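Local coordinates for protein DNA polymerase III subunit delta (PDB 3ZH9) that probably serves within the clamp loader as the wrench that opens the beta sliding clamp so that it can be loaded onto primed DNA for replication, at residues F52-E56 and D57-Q61; Q217-F220 and E221-K225. All coordinates share one frame; numbering follows the deposited sequence.

Contact 1 is a turn joining a strand to a helix in the N-terminal, P-loop NTPase-like part of the chain, whereas contact 2 lies within a single helix of the C-terminal, post-AAA-like part. Their centres are about 44 Å apart, on opposite sides of the centre of the chain, and they share no element. Both are partly buried, but several residues of contact 1 are exposed, and carboxylates, backbone amides and a water make its polar links alongside one buried leucine pair. In contact 2 no touching residue is fully exposed: regular backbone bonds predominate, isoleucines and a leucine face neighbouring helices, and an aromatic-amide pair lies on a flank.

Contact 1: residues F52-E56 and D57-Q61; sequences FDLEE and DPLDQ
The turn that leads from strand 49-53 into helix 59-66, the first connection of a beta-alpha-beta unit completed by strand 76-81, is closed by a reciprocal pair of bonds between D53 and D57. In one, the backbone N of D53 donates to the carboxylate of D57 (N to OD2 2.8 Å) along an almost straight line, 173° at the hydrogen, meeting the oxygen on its anti side and well out of the carboxylate plane. In the other, the backbone N of D57 returns to the carbonyl O of D53 at 2.7 Å. That carbonyl also accepts from E56 N, so two amides grip it. With its CG beside its own backbone N (chi1 -57°), the D57 side chain folds back over the turn toward the end of the strand. The other aspartate works locally: D53 OD1 takes the amide of E55 (N to OD1 2.9 Å) from above the carboxylate plane, forming an Asx turn.

Apolar groups pack at two places. L54 CD2 rests 4.0 Å from L59 CD1, a buried pair joining the turn to the first turn of the helix, where F85 and H97 also line L54 and L59 respectively. The F52 ring has D57 CB near its plane at one edge and meets the aliphatic part of Q61 obliquely, F52 CE2 lying 3.8 Å from Q61 CG; the F52 side chain also touches A62 and D65 of the same helix.

On the exposed side, the side chains of E56 and D57 run side by side, their carboxylate planes 42° apart, with like charges in proximity. A water probably eases this by donating to both, 2.6 Å from E56 OE2 and 2.5 Å from D57 OD2.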
loop_
_atom_site.group_PDB
_atom_site.type_symbol
_atom_site.label_atom_id
_atom_site.label_comp_id
_atom_site.label_asym_id
_atom_site.label_seq_id
_atom_site.Cartn_x
_atom_site.Cartn_y
_atom_site.Cartn_z
ATOM N N PHE A 52 -0.531 8.334 -19.946
ATOM C CA PHE A 52 -1.279 7.361 -20.727
ATOM C C PHE A 52 -1.549 6.104 -19.904
ATOM O O PHE A 52 -0.799 5.787 -18.982
ATOM C CB PHE A 52 -0.510 7.003 -22.004
ATOM C CG PHE A 52 -0.233 8.187 -22.900
ATOM C CD1 PHE A 52 0.868 9.011 -22.670
ATOM C CD2 PHE A 52 -1.076 8.477 -23.968
ATOM C CE1 PHE A 52 1.126 10.096 -23.486
ATOM C CE2 PHE A 52 -0.823 9.568 -24.792
ATOM C CZ PHE A 52 0.280 10.378 -24.551
ATOM N N ASP A 53 -2.622 5.394 -20.240
ATOM C CA ASP A 53 -2.934 4.107 -19.616
ATOM C C ASP A 53 -3.057 3.066 -20.731
ATOM O O ASP A 53 -3.979 3.120 -21.542
ATOM C CB ASP A 53 -4.230 4.220 -18.801
ATOM C CG ASP A 53 -4.561 2.954 -18.020
ATOM O OD1 ASP A 53 -4.064 1.861 -18.377
ATOM O OD2 ASP A 53 -5.336 3.060 -17.048
ATOM N N LEU A 54 -2.123 2.126 -20.783
ATOM C CA LEU A 54 -2.090 1.173 -21.884
ATOM C C LEU A 54 -3.265 0.185 -21.873
ATOM O O LEU A 54 -3.405 -0.631 -22.785
ATOM C CB LEU A 54 -0.754 0.432 -21.913
ATOM C CG LEU A 54 0.450 1.340 -22.166
ATOM C CD1 LEU A 54 1.737 0.519 -22.288
ATOM C CD2 LEU A 54 0.217 2.203 -23.424
ATOM N N GLU A 55 -4.102 0.257 -20.843
ATOM C CA GLU A 55 -5.342 -0.504 -20.839
ATOM C C GLU A 55 -6.284 0.022 -21.918
ATOM O O GLU A 55 -7.134 -0.713 -22.418
ATOM C CB GLU A 55 -6.039 -0.406 -19.481
ATOM C CG GLU A 55 -5.232 -0.937 -18.311
ATOM C CD GLU A 55 -5.227 -2.454 -18.223
ATOM O OE1 GLU A 55 -5.576 -3.123 -19.221
ATOM O OE2 GLU A 55 -4.874 -2.975 -17.142
ATOM N N GLU A 56 -6.231 1.331 -22.142
ATOM C CA GLU A 56 -7.118 2.001 -23.086
ATOM C C GLU A 56 -6.492 2.929 -24.130
ATOM O O GLU A 56 -7.174 3.362 -25.046
ATOM C CB GLU A 56 -8.127 2.818 -22.297
ATOM C CG GLU A 56 -7.499 3.962 -21.568
ATOM C CD GLU A 56 -8.438 4.594 -20.592
ATOM O OE1 GLU A 56 -9.514 4.020 -20.370
ATOM O OE2 GLU A 56 -8.107 5.660 -20.046
ATOM N N ASP A 57 -5.214 3.250 -23.982
ATOM C CA ASP A 57 -4.550 4.224 -24.852
ATOM C C ASP A 57 -3.495 3.558 -25.716
ATOM O O ASP A 57 -2.903 2.558 -25.311
ATOM C CB ASP A 57 -3.894 5.335 -24.031
ATOM C CG ASP A 57 -4.870 6.043 -23.128
ATOM O OD1 ASP A 57 -6.072 6.076 -23.472
ATOM O OD2 ASP A 57 -4.435 6.572 -22.085
ATOM N N PRO A 58 -3.254 4.118 -26.912
ATOM C CA PRO A 58 -2.244 3.603 -27.844
ATOM C C PRO A 58 -0.813 3.949 -27.426
ATOM O O PRO A 58 -0.513 5.081 -27.048
ATOM C CB PRO A 58 -2.603 4.289 -29.160
ATOM C CG PRO A 58 -3.279 5.549 -28.759
ATOM C CD PRO A 58 -4.027 5.231 -27.490
ATOM N N LEU A 59 0.067 2.962 -27.512
ATOM C CA LEU A 59 1.464 3.152 -27.161
ATOM C C LEU A 59 2.114 4.176 -28.083
ATOM O O LEU A 59 2.956 4.958 -27.658
ATOM C CB LEU A 59 2.207 1.814 -27.225
ATOM C CG LEU A 59 3.665 1.818 -26.773
ATOM C CD1 LEU A 59 3.765 2.338 -25.359
ATOM C CD2 LEU A 59 4.264 0.426 -26.869
ATOM N N ASP A 60 1.711 4.186 -29.344
ATOM C CA ASP A 60 2.348 5.063 -30.321
ATOM C C ASP A 60 2.186 6.549 -29.982
ATOM O O ASP A 60 3.061 7.360 -30.292
ATOM C CB ASP A 60 1.857 4.765 -31.745
ATOM C CG ASP A 60 0.340 4.786 -31.865
ATOM O OD1 ASP A 60 -0.324 4.031 -31.120
ATOM O OD2 ASP A 60 -0.192 5.557 -32.703
ATOM N N GLN A 61 1.077 6.906 -29.345
ATOM C CA GLN A 61 0.835 8.304 -29.009
ATOM C C GLN A 61 1.751 8.732 -27.858
ATOM O O GLN A 61 2.263 9.851 -27.844
ATOM C CB GLN A 61 -0.641 8.544 -28.662
ATOM C CG GLN A 61 -1.022 10.020 -28.568
ATOM C CD GLN A 61 -0.717 10.807 -29.850
ATOM O OE1 GLN A 61 -1.572 10.933 -30.735
ATOM N NE2 GLN A 61 0.500 11.352 -29.945
HETATM O O HOH W 1 -6.054 7.212 -20.313
#

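Contact 2: residues Q217-F220 and E221-K225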
loop_
_atom_site.group_PDB
_atom_site.type_symbol
_atom_site.label_atom_id
_atom_site.label_comp_id
_atom_site.label_asym_id
_atom_site.label_seq_id
_atom_site.Cartn_x
_atom_site.Cartn_y
_atom_site.Cartn_z
ATOM N N GLN A 217 -6.044 -1.025 13.634
ATOM C CA GLN A 217 -5.181 -1.759 14.552
ATOM C C GLN A 217 -5.939 -2.066 15.845
ATOM O O GLN A 217 -5.814 -3.165 16.418
ATOM C CB GLN A 217 -3.902 -0.969 14.839
ATOM C CG GLN A 217 -3.208 -1.388 16.126
ATOM C CD GLN A 217 -2.539 -2.730 16.005
ATOM O OE1 GLN A 217 -2.276 -3.191 14.902
ATOM N NE2 GLN A 217 -2.258 -3.366 17.134
ATOM N N ASN A 218 -6.736 -1.100 16.302
ATOM C CA ASN A 218 -7.568 -1.316 17.487
ATOM C C ASN A 218 -8.525 -2.494 17.291
ATOM O O ASN A 218 -8.643 -3.356 18.168
ATOM C CB ASN A 218 -8.326 -0.044 17.871
ATOM C CG ASN A 218 -7.510 0.865 18.787
ATOM O OD1 ASN A 218 -6.878 0.401 19.737
ATOM N ND2 ASN A 218 -7.499 2.152 18.490
ATOM N N ILE A 219 -9.184 -2.538 16.132
ATOM C CA ILE A 219 -10.062 -3.666 15.784
ATOM C C ILE A 219 -9.294 -4.983 15.839
ATOM O O ILE A 219 -9.752 -5.956 16.444
ATOM C CB ILE A 219 -10.684 -3.508 14.372
ATOM C CG1 ILE A 219 -11.573 -2.265 14.297
ATOM C CG2 ILE A 219 -11.446 -4.778 13.960
ATOM C CD1 ILE A 219 -12.387 -2.016 15.541
ATOM N N PHE A 220 -8.120 -5.021 15.213
ATOM C CA PHE A 220 -7.295 -6.224 15.275
ATOM C C PHE A 220 -7.082 -6.657 16.725
ATOM O O PHE A 220 -7.276 -7.824 17.085
ATOM C CB PHE A 220 -5.934 -6.010 14.587
ATOM C CG PHE A 220 -5.010 -7.195 14.709
ATOM C CD1 PHE A 220 -5.199 -8.323 13.921
ATOM C CD2 PHE A 220 -3.971 -7.192 15.623
ATOM C CE1 PHE A 220 -4.361 -9.423 14.037
ATOM C CE2 PHE A 220 -3.135 -8.285 15.744
ATOM C CZ PHE A 220 -3.334 -9.406 14.951
ATOM N N GLU A 221 -6.682 -5.709 17.556
ATOM C CA GLU A 221 -6.341 -6.006 18.950
ATOM C C GLU A 221 -7.564 -6.429 19.736
ATOM O O GLU A 221 -7.498 -7.328 20.586
ATOM C CB GLU A 221 -5.691 -4.792 19.623
ATOM C CG GLU A 221 -4.232 -4.574 19.240
ATOM C CD GLU A 221 -3.341 -5.762 19.593
ATOM O OE1 GLU A 221 -3.768 -6.622 20.399
ATOM O OE2 GLU A 221 -2.211 -5.834 19.058
ATOM N N LEU A 222 -8.684 -5.773 19.461
ATOM C CA LEU A 222 -9.923 -6.129 20.123
ATOM C C LEU A 222 -10.209 -7.603 19.878
ATOM O O LEU A 222 -10.679 -8.306 20.763
ATOM C CB LEU A 222 -11.066 -5.288 19.574
ATOM C CG LEU A 222 -12.473 -5.712 19.987
ATOM C CD1 LEU A 222 -12.597 -5.707 21.499
ATOM C CD2 LEU A 222 -13.490 -4.773 19.346
ATOM N N ILE A 223 -9.919 -8.076 18.670
ATOM C CA ILE A 223 -10.211 -9.461 18.334
ATOM C C ILE A 223 -9.221 -10.398 19.008
ATOM O O ILE A 223 -9.596 -11.492 19.449
ATOM C CB ILE A 223 -10.274 -9.694 16.803
ATOM C CG1 ILE A 223 -11.536 -9.052 16.233
ATOM C CG2 ILE A 223 -10.285 -11.184 16.480
ATOM C CD1 ILE A 223 -11.473 -8.805 14.729
ATOM N N ASN A 224 -7.960 -9.980 19.113
ATOM C CA ASN A 224 -6.994 -10.781 19.873
ATOM C C ASN A 224 -7.424 -10.971 21.317
ATOM O O ASN A 224 -7.436 -12.086 21.834
ATOM C CB ASN A 224 -5.609 -10.154 19.854
ATOM C CG ASN A 224 -4.781 -10.634 18.699
ATOM O OD1 ASN A 224 -5.082 -11.662 18.087
ATOM N ND2 ASN A 224 -3.730 -9.893 18.385
ATOM N N LYS A 225 -7.775 -9.868 21.963
ATOM C CA LYS A 225 -8.158 -9.895 23.364
ATOM C C LYS A 225 -9.366 -10.781 23.584
ATOM O O LYS A 225 -9.428 -11.520 24.565
ATOM C CB LYS A 225 -8.429 -8.482 23.861
ATOM C CG LYS A 225 -7.195 -7.615 23.836
ATOM C CD LYS A 225 -6.056 -8.288 24.596
ATOM C CE LYS A 225 -4.715 -7.621 24.290
ATOM N NZ LYS A 225 -3.580 -8.285 24.999
#
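Q217 and E221 begin a ladder of backbone bonds in which each amide of the later turn reaches a carbonyl four residues earlier: E221 N to Q217 O, L222 N to N218 O, I223 N to I219 O and N224 N to F220 O. The shortest of them, from L222 N to N218 O, measures 2.7 Å. The F220 carbonyl is shared, since I223 N adds a weak, strongly bent bond and Q295 NE2 another weak one from helix 286-296.

Apolar contact runs along one side. I219 CG2 lies 4.1 Å from I223 CD1, one turn on, the two side chains passing at a slant. These residues belong to helix 215-227 of the all-helical C-terminal part, assigned by sequence to the post-AAA group, consistent with the helical collar domains of clamp loaders. There I219 packs on L241 and L254, L222 on S234, and I223 on F259, so this side of the helix is held against helices 231-243 and 248-269.

Two further pairs of side chains meet one turn apart. Q217 and E221 run alongside each other in the same direction, amide and carboxylate planes 53° apart; both chains bend at chi2. F220, its CG anti to the backbone N (chi1 176°), swings its ring toward N224. The approach is oblique, with ring and amide planes 73° apart. N224 ND2 lies only 3.1 Å from F220 CE2, shorter than ordinary packing, so the exact placing of the amide there is doubtful. At the other end of that amide, N224 OD1 accepts a hydrogen bond from Q295 NE2, which probably helps to set the turn of the amide.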